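Local coordinates for sialidase domain-containing protein (Dyadobacter fermentans, PDB 5HX0), which is of unknown function but has a sialidase-like beta-propeller fold and may act on or bind carbohydrates, at residues Phe56-Pro61 against Leu73-Ala78; Pro189-Glu194 against His238-Asp243; Val261-Ala266 against Leu280-Leu285; Ala339-Ala344 against Pro353-Arg358. All blocks are in the same frame, centred on the assembly; numbering follows the deposited sequence.

Interaction 1: Phe56-Pro61 against Leu73-Ala78; sequences FHAAFP and LAFRRA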
# COMPACT_ATOMS: atom_id res chain seq x y z
N PHE A 56 -10.88 9.50 -5.62
CA PHE A 56 -9.71 8.83 -6.19
C PHE A 56 -9.45 9.30 -7.61
O PHE A 56 -10.36 9.60 -8.38
CB PHE A 56 -9.89 7.28 -6.21
CG PHE A 56 -9.84 6.66 -4.84
CD1 PHE A 56 -8.66 6.70 -4.10
CD2 PHE A 56 -10.96 6.06 -4.28
CE1 PHE A 56 -8.59 6.14 -2.81
CE2 PHE A 56 -10.90 5.49 -2.99
CZ PHE A 56 -9.70 5.53 -2.26
N HIS A 57 -8.17 9.35 -7.94
CA HIS A 57 -7.70 9.45 -9.30
C HIS A 57 -7.42 8.01 -9.76
O HIS A 57 -6.53 7.35 -9.22
CB HIS A 57 -6.46 10.34 -9.33
CG HIS A 57 -5.93 10.64 -10.69
ND1 HIS A 57 -5.22 9.72 -11.44
CD2 HIS A 57 -5.94 11.79 -11.42
CE1 HIS A 57 -4.85 10.28 -12.58
NE2 HIS A 57 -5.27 11.54 -12.59
N ALA A 58 -8.22 7.52 -10.71
CA ALA A 58 -8.09 6.16 -11.23
C ALA A 58 -7.67 6.26 -12.69
O ALA A 58 -8.35 6.93 -13.47
CB ALA A 58 -9.40 5.37 -11.10
N ALA A 59 -6.55 5.64 -13.05
CA ALA A 59 -6.00 5.91 -14.38
C ALA A 59 -5.12 4.76 -14.86
O ALA A 59 -4.71 3.89 -14.10
CB ALA A 59 -5.21 7.22 -14.38
N PHE A 60 -4.82 4.79 -16.17
CA PHE A 60 -3.81 3.95 -16.82
C PHE A 60 -4.18 2.46 -16.71
O PHE A 60 -3.46 1.70 -16.04
CB PHE A 60 -2.42 4.20 -16.19
CG PHE A 60 -2.13 5.69 -15.95
CD1 PHE A 60 -2.26 6.61 -16.99
CD2 PHE A 60 -1.74 6.15 -14.70
CE1 PHE A 60 -2.02 7.99 -16.79
CE2 PHE A 60 -1.50 7.53 -14.48
CZ PHE A 60 -1.63 8.44 -15.53
N PRO A 61 -5.26 2.01 -17.34
CA PRO A 61 -5.66 0.61 -17.18
C PRO A 61 -4.95 -0.35 -18.14
O PRO A 61 -4.48 0.03 -19.22
CB PRO A 61 -7.16 0.65 -17.49
CG PRO A 61 -7.24 1.73 -18.62
CD PRO A 61 -6.21 2.77 -18.20
N LEU A 73 -8.99 -6.29 -14.75
CA LEU A 73 -8.47 -5.00 -15.21
C LEU A 73 -7.68 -4.34 -14.08
O LEU A 73 -8.23 -4.10 -12.99
CB LEU A 73 -9.59 -4.09 -15.71
CG LEU A 73 -9.21 -2.68 -16.20
CD1 LEU A 73 -10.26 -2.16 -17.20
CD2 LEU A 73 -9.07 -1.67 -15.06
N ALA A 74 -6.41 -4.04 -14.35
CA ALA A 74 -5.51 -3.40 -13.38
C ALA A 74 -5.44 -1.92 -13.68
O ALA A 74 -5.49 -1.52 -14.85
CB ALA A 74 -4.10 -3.99 -13.47
N PHE A 75 -5.34 -1.10 -12.63
CA PHE A 75 -5.16 0.33 -12.85
C PHE A 75 -4.45 0.94 -11.65
O PHE A 75 -4.28 0.31 -10.59
CB PHE A 75 -6.49 1.06 -13.13
CG PHE A 75 -7.52 0.96 -12.02
CD1 PHE A 75 -8.29 -0.19 -11.87
CD2 PHE A 75 -7.74 2.02 -11.15
CE1 PHE A 75 -9.25 -0.30 -10.88
CE2 PHE A 75 -8.70 1.92 -10.15
CZ PHE A 75 -9.46 0.77 -10.01
N ARG A 76 -3.97 2.15 -11.86
CA ARG A 76 -3.35 2.95 -10.80
C ARG A 76 -4.44 3.71 -10.07
O ARG A 76 -5.24 4.42 -10.69
CB ARG A 76 -2.36 3.96 -11.40
CG ARG A 76 -1.70 4.91 -10.37
CD ARG A 76 -0.90 6.01 -11.10
NE ARG A 76 -0.14 6.89 -10.20
CZ ARG A 76 -0.62 8.00 -9.64
NH1 ARG A 76 -1.88 8.38 -9.85
NH2 ARG A 76 0.17 8.73 -8.85
N ARG A 77 -4.46 3.58 -8.74
CA ARG A 77 -5.38 4.35 -7.91
C ARG A 77 -4.59 5.17 -6.90
O ARG A 77 -3.71 4.65 -6.21
CB ARG A 77 -6.40 3.46 -7.20
CG ARG A 77 -7.52 4.31 -6.57
CD ARG A 77 -8.66 3.45 -6.02
NE ARG A 77 -8.25 2.78 -4.78
CZ ARG A 77 -9.09 2.23 -3.91
NH1 ARG A 77 -8.62 1.64 -2.80
NH2 ARG A 77 -10.40 2.29 -4.14
N ALA A 78 -4.91 6.46 -6.82
CA ALA A 78 -4.27 7.39 -5.91
C ALA A 78 -5.33 8.36 -5.41
O ALA A 78 -6.38 8.51 -6.04
CB ALA A 78 -3.13 8.16 -6.61
O HOH W 1 -4.11 7.15 -11.04
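The hairpin of strands 56-65 and 71-79, the two leading strands of a four-stranded antiparallel propeller sheet, brings F56 against R77 and H57 against A78. Two hydrogen-bonded pairs, H57 with A78 and A59 with R76, bracket the non-hydrogen-bonded pair A58 with R77; H57 N gives the shortest of the four bonds, 2.7 Å to A78 O. On the face carrying A58 and R77, the R77 side chain lies over one face of the F56 ring. Its CD stands 3.8 Å from the ring centroid in a CH-pi contact. A bend at chi3 (74°) swings NE, and the guanidinium then lies flat on the ring, the planes 14° apart, with CZ 3.9 Å from the centroid in a cation-pi stack. R77 NH2, 3.4 Å from F56 CE2, is also hydrogen-bonded to Y51, and F121 of the second subunit meets the F56 ring as well. Nearby, A58 CB packs 3.6 Å from F75 CE2. On the other face, the R76 chain runs extended past F60, its CD 3.7 Å from CD2 at the ring edge. One water lies in plane at the edge of both the H57 ring and the R76 guanidinium; it accepts from R76 NH1 at 2.8 Å, donates to R76 O, and bonds H57 ND1. H57 NE2 turns to D365 and R76 NE to Q125. The chemistry thus differs by face: cation and aromatic surface meet flat beside the subunit interface, whereas the shared water and the bonds to D365 and Q125 hold the buried imidazole and guanidinium in place.

Interaction 2: Pro189-Glu194 against His238-Asp243; sequences PHIEPE and HLLISD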
# COMPACT_ATOMS: atom_id res chain seq x y z
N PRO A 189 16.52 -5.34 -15.85
CA PRO A 189 17.90 -4.86 -15.90
C PRO A 189 17.93 -3.37 -16.16
O PRO A 189 17.03 -2.80 -16.78
CB PRO A 189 18.51 -5.65 -17.07
CG PRO A 189 17.33 -5.97 -17.96
CD PRO A 189 16.19 -6.21 -17.01
N HIS A 190 18.98 -2.73 -15.67
CA HIS A 190 19.35 -1.43 -16.21
C HIS A 190 19.97 -1.65 -17.59
O HIS A 190 20.80 -2.53 -17.77
CB HIS A 190 20.34 -0.73 -15.29
CG HIS A 190 21.02 0.44 -15.93
ND1 HIS A 190 22.26 0.35 -16.52
CD2 HIS A 190 20.60 1.71 -16.12
CE1 HIS A 190 22.59 1.52 -17.03
NE2 HIS A 190 21.60 2.37 -16.79
N ILE A 191 19.55 -0.86 -18.58
CA ILE A 191 20.10 -1.02 -19.92
C ILE A 191 21.05 0.14 -20.21
O ILE A 191 20.87 1.26 -19.72
CB ILE A 191 19.01 -1.14 -21.01
CG1 ILE A 191 18.04 0.05 -20.95
CG2 ILE A 191 18.24 -2.46 -20.83
CD1 ILE A 191 17.21 0.22 -22.23
N GLU A 192 22.09 -0.16 -20.99
CA GLU A 192 23.18 0.78 -21.22
C GLU A 192 22.75 2.18 -21.65
O GLU A 192 23.34 3.16 -21.17
CB GLU A 192 24.16 0.18 -22.25
CG GLU A 192 25.45 0.98 -22.45
CD GLU A 192 26.34 0.38 -23.54
OE1 GLU A 192 25.91 -0.58 -24.22
OE2 GLU A 192 27.48 0.88 -23.71
N PRO A 193 21.76 2.37 -22.52
CA PRO A 193 21.38 3.74 -22.91
C PRO A 193 20.85 4.60 -21.77
O PRO A 193 20.91 5.83 -21.87
CB PRO A 193 20.31 3.52 -23.99
CG PRO A 193 20.65 2.18 -24.56
CD PRO A 193 21.09 1.37 -23.38
N GLU A 194 20.32 4.00 -20.71
CA GLU A 194 19.69 4.75 -19.62
C GLU A 194 20.73 5.42 -18.73
O GLU A 194 21.61 4.74 -18.19
CB GLU A 194 18.82 3.80 -18.78
CG GLU A 194 18.31 4.38 -17.47
CD GLU A 194 17.31 5.52 -17.72
OE1 GLU A 194 16.30 5.27 -18.41
OE2 GLU A 194 17.55 6.65 -17.25
N HIS A 238 13.95 0.54 -26.81
CA HIS A 238 14.86 -0.58 -26.89
C HIS A 238 14.06 -1.85 -26.62
O HIS A 238 13.16 -1.84 -25.78
CB HIS A 238 16.01 -0.40 -25.88
CG HIS A 238 16.70 0.92 -26.04
ND1 HIS A 238 17.76 1.10 -26.90
CD2 HIS A 238 16.40 2.14 -25.54
CE1 HIS A 238 18.13 2.37 -26.89
NE2 HIS A 238 17.32 3.03 -26.08
N LEU A 239 14.36 -2.91 -27.37
CA LEU A 239 13.66 -4.18 -27.20
C LEU A 239 14.38 -5.06 -26.19
O LEU A 239 15.56 -5.37 -26.35
CB LEU A 239 13.55 -4.91 -28.54
CG LEU A 239 12.87 -6.28 -28.51
CD1 LEU A 239 11.41 -6.17 -28.10
CD2 LEU A 239 13.00 -6.96 -29.87
N LEU A 240 13.66 -5.47 -25.15
CA LEU A 240 14.10 -6.54 -24.26
C LEU A 240 13.37 -7.83 -24.61
O LEU A 240 12.24 -7.82 -25.10
CB LEU A 240 13.85 -6.21 -22.79
CG LEU A 240 14.33 -4.86 -22.25
CD1 LEU A 240 14.10 -4.80 -20.76
CD2 LEU A 240 15.79 -4.64 -22.59
N ILE A 241 14.02 -8.94 -24.32
CA ILE A 241 13.47 -10.25 -24.60
C ILE A 241 13.68 -11.13 -23.37
O ILE A 241 14.76 -11.11 -22.77
CB ILE A 241 14.15 -10.86 -25.84
CG1 ILE A 241 13.76 -10.09 -27.10
CG2 ILE A 241 13.88 -12.32 -25.89
CD1 ILE A 241 14.35 -10.66 -28.38
N SER A 242 12.65 -11.88 -22.99
CA SER A 242 12.75 -12.84 -21.90
C SER A 242 12.53 -14.25 -22.44
O SER A 242 11.51 -14.51 -23.08
CB SER A 242 11.73 -12.56 -20.80
OG SER A 242 11.84 -13.58 -19.80
N ASP A 243 13.47 -15.15 -22.15
CA ASP A 243 13.31 -16.56 -22.49
C ASP A 243 12.92 -17.41 -21.29
O ASP A 243 12.94 -18.65 -21.40
CB ASP A 243 14.60 -17.12 -23.11
CG ASP A 243 14.86 -16.56 -24.49
OD1 ASP A 243 14.01 -16.77 -25.39
OD2 ASP A 243 15.90 -15.90 -24.67
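I191, on the loop between strands 183-186 and 213-214, packs against H238 and L240 of strand 234-242, an inner strand of a four-stranded antiparallel sheet consistent with a propeller blade. From its CB, which is directed toward the strand, the side chain forks. One branch, CG2, stops 3.7 Å from L240 CD2. The other begins at CG1, set between the backbone N and the carbonyl carbon (chi1 55°), and carries CD1 to the base of the H238 side chain, 3.9 Å from CB and at much the same distance from CG and CD2. The methyl therefore approaches the imidazole obliquely near its root, while the far end of the same ring is taken by proline. P193 CG lies over one face, displaced toward the rim, 3.4 Å from H238 CE1 and 3.8 Å from the ring centroid; this is a CH-pi contact, 27° off the ring normal. P193 CB lies 3.7 Å from H238 NE2. At the start of 189-194, P189 CG makes a looser apolar contact with L240 CD1 at 4.4 Å. A type I turn from I191 to E194 presents I191 and P193 to the same strand; E194 N bonds I191 O, and H190 NE2 reaches over to E194 O at 2.8 Å. No hydrogen bond crosses between the two segments, and contact rests on van der Waals and CH-pi packing. The imidazole nitrogens are engaged elsewhere, NE2 with S236 and ND1 with Y251, which probably fixes the rotation of the ring beneath P193 CG.

Interaction 3: Val261-Ala266 against Leu280-Leu285; sequences VSFNEA and LRTAGL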
# COMPACT_ATOMS: atom_id res chain seq x y z
N VAL A 261 13.91 13.86 -31.53
CA VAL A 261 12.60 13.34 -31.16
C VAL A 261 12.76 12.27 -30.08
O VAL A 261 13.65 11.41 -30.16
CB VAL A 261 11.90 12.76 -32.41
CG1 VAL A 261 10.57 12.14 -32.05
CG2 VAL A 261 11.73 13.86 -33.48
N SER A 262 11.90 12.33 -29.05
CA SER A 262 11.88 11.31 -27.99
C SER A 262 10.87 10.22 -28.32
O SER A 262 9.82 10.49 -28.91
CB SER A 262 11.52 11.91 -26.63
OG SER A 262 12.53 12.76 -26.09
N PHE A 263 11.19 9.00 -27.93
CA PHE A 263 10.27 7.87 -28.01
C PHE A 263 10.14 7.33 -26.60
O PHE A 263 11.16 7.11 -25.93
CB PHE A 263 10.80 6.81 -28.97
CG PHE A 263 11.06 7.34 -30.35
CD1 PHE A 263 10.02 7.45 -31.26
CD2 PHE A 263 12.32 7.78 -30.70
CE1 PHE A 263 10.25 7.98 -32.54
CE2 PHE A 263 12.56 8.30 -31.95
CZ PHE A 263 11.52 8.40 -32.88
N ASN A 264 8.91 7.16 -26.11
CA ASN A 264 8.75 6.68 -24.74
C ASN A 264 7.77 5.52 -24.69
O ASN A 264 8.18 4.36 -24.87
CB ASN A 264 8.36 7.84 -23.78
CG ASN A 264 7.31 8.81 -24.36
OD1 ASN A 264 6.19 8.41 -24.66
ND2 ASN A 264 7.66 10.09 -24.45
N GLU A 265 6.48 5.78 -24.49
CA GLU A 265 5.53 4.67 -24.29
C GLU A 265 5.35 3.87 -25.58
O GLU A 265 5.13 4.44 -26.65
CB GLU A 265 4.20 5.24 -23.80
CG GLU A 265 4.38 5.85 -22.46
CD GLU A 265 3.17 6.58 -21.96
OE1 GLU A 265 2.26 6.91 -22.76
OE2 GLU A 265 3.12 6.85 -20.75
N ALA A 266 5.44 2.55 -25.48
CA ALA A 266 5.47 1.70 -26.67
C ALA A 266 4.77 0.39 -26.37
O ALA A 266 5.01 -0.22 -25.33
CB ALA A 266 6.91 1.42 -27.10
N LEU A 280 4.58 3.59 -31.19
CA LEU A 280 5.39 4.47 -30.35
C LEU A 280 4.76 5.84 -30.13
O LEU A 280 4.36 6.52 -31.08
CB LEU A 280 6.77 4.66 -30.99
CG LEU A 280 7.43 3.39 -31.53
CD1 LEU A 280 8.65 3.76 -32.34
CD2 LEU A 280 7.81 2.45 -30.39
N ARG A 281 4.67 6.24 -28.86
CA ARG A 281 4.37 7.62 -28.48
C ARG A 281 5.64 8.48 -28.59
O ARG A 281 6.73 8.04 -28.21
CB ARG A 281 3.84 7.67 -27.05
CG ARG A 281 3.72 9.09 -26.47
CD ARG A 281 3.19 9.04 -25.02
NE ARG A 281 3.13 10.39 -24.45
CZ ARG A 281 2.53 10.70 -23.30
NH1 ARG A 281 1.95 9.76 -22.58
NH2 ARG A 281 2.51 11.96 -22.88
N THR A 282 5.50 9.70 -29.09
CA THR A 282 6.65 10.57 -29.28
C THR A 282 6.52 11.83 -28.42
O THR A 282 5.44 12.20 -27.96
CB THR A 282 6.81 11.01 -30.75
OG1 THR A 282 5.60 11.62 -31.21
CG2 THR A 282 7.18 9.82 -31.65
N ALA A 283 7.66 12.50 -28.23
CA ALA A 283 7.72 13.88 -27.77
C ALA A 283 8.58 14.65 -28.75
O ALA A 283 9.59 14.13 -29.24
CB ALA A 283 8.28 13.99 -26.33
N GLY A 284 8.18 15.88 -29.07
CA GLY A 284 8.91 16.67 -30.04
C GLY A 284 8.55 16.41 -31.48
O GLY A 284 9.29 16.83 -32.38
N LEU A 285 7.44 15.73 -31.74
CA LEU A 285 7.02 15.46 -33.11
C LEU A 285 5.53 15.70 -33.26
O LEU A 285 4.85 15.00 -34.01
CB LEU A 285 7.40 14.04 -33.55
CG LEU A 285 7.47 13.73 -35.05
CD1 LEU A 285 8.52 14.63 -35.74
CD2 LEU A 285 7.82 12.26 -35.27
O HOH W 2 5.38 12.10 -25.19
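F263 and T282, a non-hydrogen-bonded pair in the hairpin of strands 262-270 and 276-283, form the apolar centre together with L280 and A266. The phenyl ring and the threonine project together from the sheet, with T282 CG2 3.7 Å from F263 CE1. L280 bridges two neighbours: CD1 stands 4.1 Å from F263 CD1 and CD2 3.6 Å from A266 CB. W304 meets the F263 ring edge-to-face. Toward the hairpin's open end, V261 CG2 packs on L285 CD1. The backbone is bonded in the pair S262 with A283, but one residue is gained between F263 and A266, a beta bulge: N264 N bonds R281 O, whereas R281 N bonds E265 O. N264 CG takes the position between its own N and carbonyl carbon (chi1 42°), and OD1 accepts the next amide, E265 N, at 2.7 Å, in the carboxamide plane and on a lone pair. That same oxygen lies against R281 CG and CD. Outward still, E265 and R281 extend together. R281 NH1 gives a salt bridge of 2.9 Å to E265 OE1, which lies near the guanidinium plane but is approached from above the carboxylate plane, the two groups being turned 80° apart. E265 OE2 bonds Y368. One water accepts from R281 NE and N264 ND2 and donates to T282 O, 2.8 Å away. The bulge thus puts amide and carboxylate beside one arginine, whose guanidinium is gripped directly at NH1 and, through the water, at NE; a glutamate bonded to a tyrosine is reminiscent of the Tyr-Glu pair of sialidases.

Interaction 4: Ala339-Ala344 against Pro353-Arg358; sequences ARILNA and PEIVLR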
# COMPACT_ATOMS: atom_id res chain seq x y z
N ALA A 339 -9.33 4.64 -32.55
CA ALA A 339 -8.71 3.37 -32.92
C ALA A 339 -8.77 3.20 -34.43
O ALA A 339 -9.51 3.91 -35.13
CB ALA A 339 -9.41 2.19 -32.23
N ARG A 340 -7.98 2.25 -34.93
CA ARG A 340 -8.12 1.82 -36.32
C ARG A 340 -7.74 0.35 -36.40
O ARG A 340 -6.99 -0.16 -35.58
CB ARG A 340 -7.26 2.68 -37.27
CG ARG A 340 -5.80 2.86 -36.89
CD ARG A 340 -5.12 3.94 -37.77
NE ARG A 340 -5.55 5.30 -37.45
CZ ARG A 340 -5.44 6.34 -38.28
NH1 ARG A 340 -4.91 6.18 -39.49
NH2 ARG A 340 -5.87 7.54 -37.90
N ILE A 341 -8.29 -0.35 -37.39
CA ILE A 341 -8.06 -1.78 -37.54
C ILE A 341 -7.10 -1.99 -38.69
O ILE A 341 -7.41 -1.64 -39.83
CB ILE A 341 -9.38 -2.54 -37.77
CG1 ILE A 341 -10.30 -2.40 -36.56
CG2 ILE A 341 -9.08 -4.01 -38.10
CD1 ILE A 341 -11.64 -3.14 -36.73
N LEU A 342 -5.93 -2.55 -38.39
CA LEU A 342 -4.89 -2.76 -39.38
C LEU A 342 -4.99 -4.17 -39.95
O LEU A 342 -5.59 -5.06 -39.35
CB LEU A 342 -3.51 -2.55 -38.74
CG LEU A 342 -3.31 -1.25 -37.95
CD1 LEU A 342 -1.86 -1.15 -37.50
CD2 LEU A 342 -3.70 -0.04 -38.80
N ASN A 343 -4.41 -4.36 -41.14
CA ASN A 343 -4.29 -5.72 -41.66
C ASN A 343 -3.34 -6.53 -40.76
O ASN A 343 -2.68 -6.00 -39.86
CB ASN A 343 -3.84 -5.71 -43.13
CG ASN A 343 -2.51 -4.97 -43.35
OD1 ASN A 343 -1.65 -4.91 -42.48
ND2 ASN A 343 -2.35 -4.41 -44.55
N ALA A 344 -3.27 -7.84 -41.02
CA ALA A 344 -2.55 -8.75 -40.12
C ALA A 344 -1.09 -8.33 -39.95
O ALA A 344 -0.53 -8.44 -38.85
CB ALA A 344 -2.63 -10.18 -40.65
N PRO A 353 -9.28 3.29 -41.79
CA PRO A 353 -10.12 4.40 -41.34
C PRO A 353 -10.16 4.49 -39.83
O PRO A 353 -10.16 3.47 -39.13
CB PRO A 353 -11.50 4.07 -41.92
CG PRO A 353 -11.49 2.58 -42.14
CD PRO A 353 -10.05 2.22 -42.46
N GLU A 354 -10.21 5.72 -39.32
CA GLU A 354 -10.16 5.94 -37.88
C GLU A 354 -11.55 5.79 -37.26
O GLU A 354 -12.54 6.34 -37.76
CB GLU A 354 -9.58 7.31 -37.57
CG GLU A 354 -9.41 7.60 -36.08
CD GLU A 354 -8.60 8.86 -35.84
OE1 GLU A 354 -9.13 9.96 -36.07
OE2 GLU A 354 -7.42 8.74 -35.44
N ILE A 355 -11.61 5.02 -36.19
CA ILE A 355 -12.82 4.76 -35.41
C ILE A 355 -12.81 5.75 -34.26
O ILE A 355 -11.84 5.79 -33.49
CB ILE A 355 -12.83 3.31 -34.89
CG1 ILE A 355 -12.69 2.32 -36.05
CG2 ILE A 355 -14.06 3.04 -34.04
CD1 ILE A 355 -12.35 0.91 -35.62
N VAL A 356 -13.85 6.57 -34.12
CA VAL A 356 -13.85 7.56 -33.03
C VAL A 356 -14.75 7.02 -31.92
O VAL A 356 -15.97 6.93 -32.09
CB VAL A 356 -14.30 8.95 -33.51
CG1 VAL A 356 -14.21 9.94 -32.36
CG2 VAL A 356 -13.40 9.43 -34.67
N LEU A 357 -14.16 6.68 -30.77
CA LEU A 357 -14.95 6.06 -29.70
C LEU A 357 -15.52 7.08 -28.71
O LEU A 357 -16.63 6.89 -28.20
CB LEU A 357 -14.11 5.02 -28.94
CG LEU A 357 -13.58 3.85 -29.78
CD1 LEU A 357 -12.70 2.95 -28.93
CD2 LEU A 357 -14.73 3.05 -30.40
N ARG A 358 -14.78 8.14 -28.40
CA ARG A 358 -15.22 9.14 -27.42
C ARG A 358 -14.77 10.51 -27.89
O ARG A 358 -13.65 10.66 -28.37
CB ARG A 358 -14.65 8.90 -26.00
CG ARG A 358 -15.02 7.58 -25.34
CD ARG A 358 -16.49 7.53 -24.93
NE ARG A 358 -16.86 8.42 -23.83
CZ ARG A 358 -17.07 8.00 -22.58
NH1 ARG A 358 -16.91 6.72 -22.26
NH2 ARG A 358 -17.44 8.86 -21.66
O HOH W 3 -10.36 0.87 -39.02
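A339 and I355 form an antiparallel hydrogen-bonded pair between strands 336-342 and 354-358, with I355 N bonded to A339 O at 2.6 Å and A339 N to I355 O at 2.9 Å, the directions of the two short strands lying 145° apart. Beyond this pair a water takes over, accepting from I341 N and donating to P353 O at 2.6 Å, and so continues the backbone link where the strands part. Between the side chains, polar and apolar contacts separate. The R340 chain bends at chi3 (73°), which turns NE, and NH2 meets E354 OE2 at 3.1 Å in a salt bridge. The oxygen lies in the guanidinium plane, but the donor stands well above the plane of the carboxylate, the two groups being turned 86° apart. Y328 binds both partners, its OH bonded to E354 OE2 and R340 NE, while R338 forms a salt bridge with E354 OE1. The glutamate is thus held between two arginines, which would favour its charged form. On the face of A339 and I355, I355 CB packs 3.4 Å from A339 O, and I355 CD1 reaches I341 CG1 at 4.0 Å. Strand 42-51 adjoins both isoleucines through V42. Further on, L357 and R358 both face I337, a classic beta bulge. The pairing of the last two strands of a four-stranded antiparallel sheet, with a bulge in its outermost strand, fits the outer edge of a beta-propeller blade.

From the N terminus, interaction 1 comes first, closing the short turn between two successive strands. Interaction 2 spans the longest separation, 43 residues, and pins the loop after strand 183-186 on a strand of the following sheet. Interactions 3 and 4 then close short hairpins in the next two sheets, one at the leading pair of strands and the other at the trailing pair. All four follow in series; none nests or crosses. Interactions 1 and 3 lie on opposite sides of the chain's centre, yet their nearest atoms are about 7 Å apart, and Y368 meets F60 of one and E265 of the other. Three contacts thus build individual sheets, and interaction 2 fastens a connecting loop to the sheet it leads into.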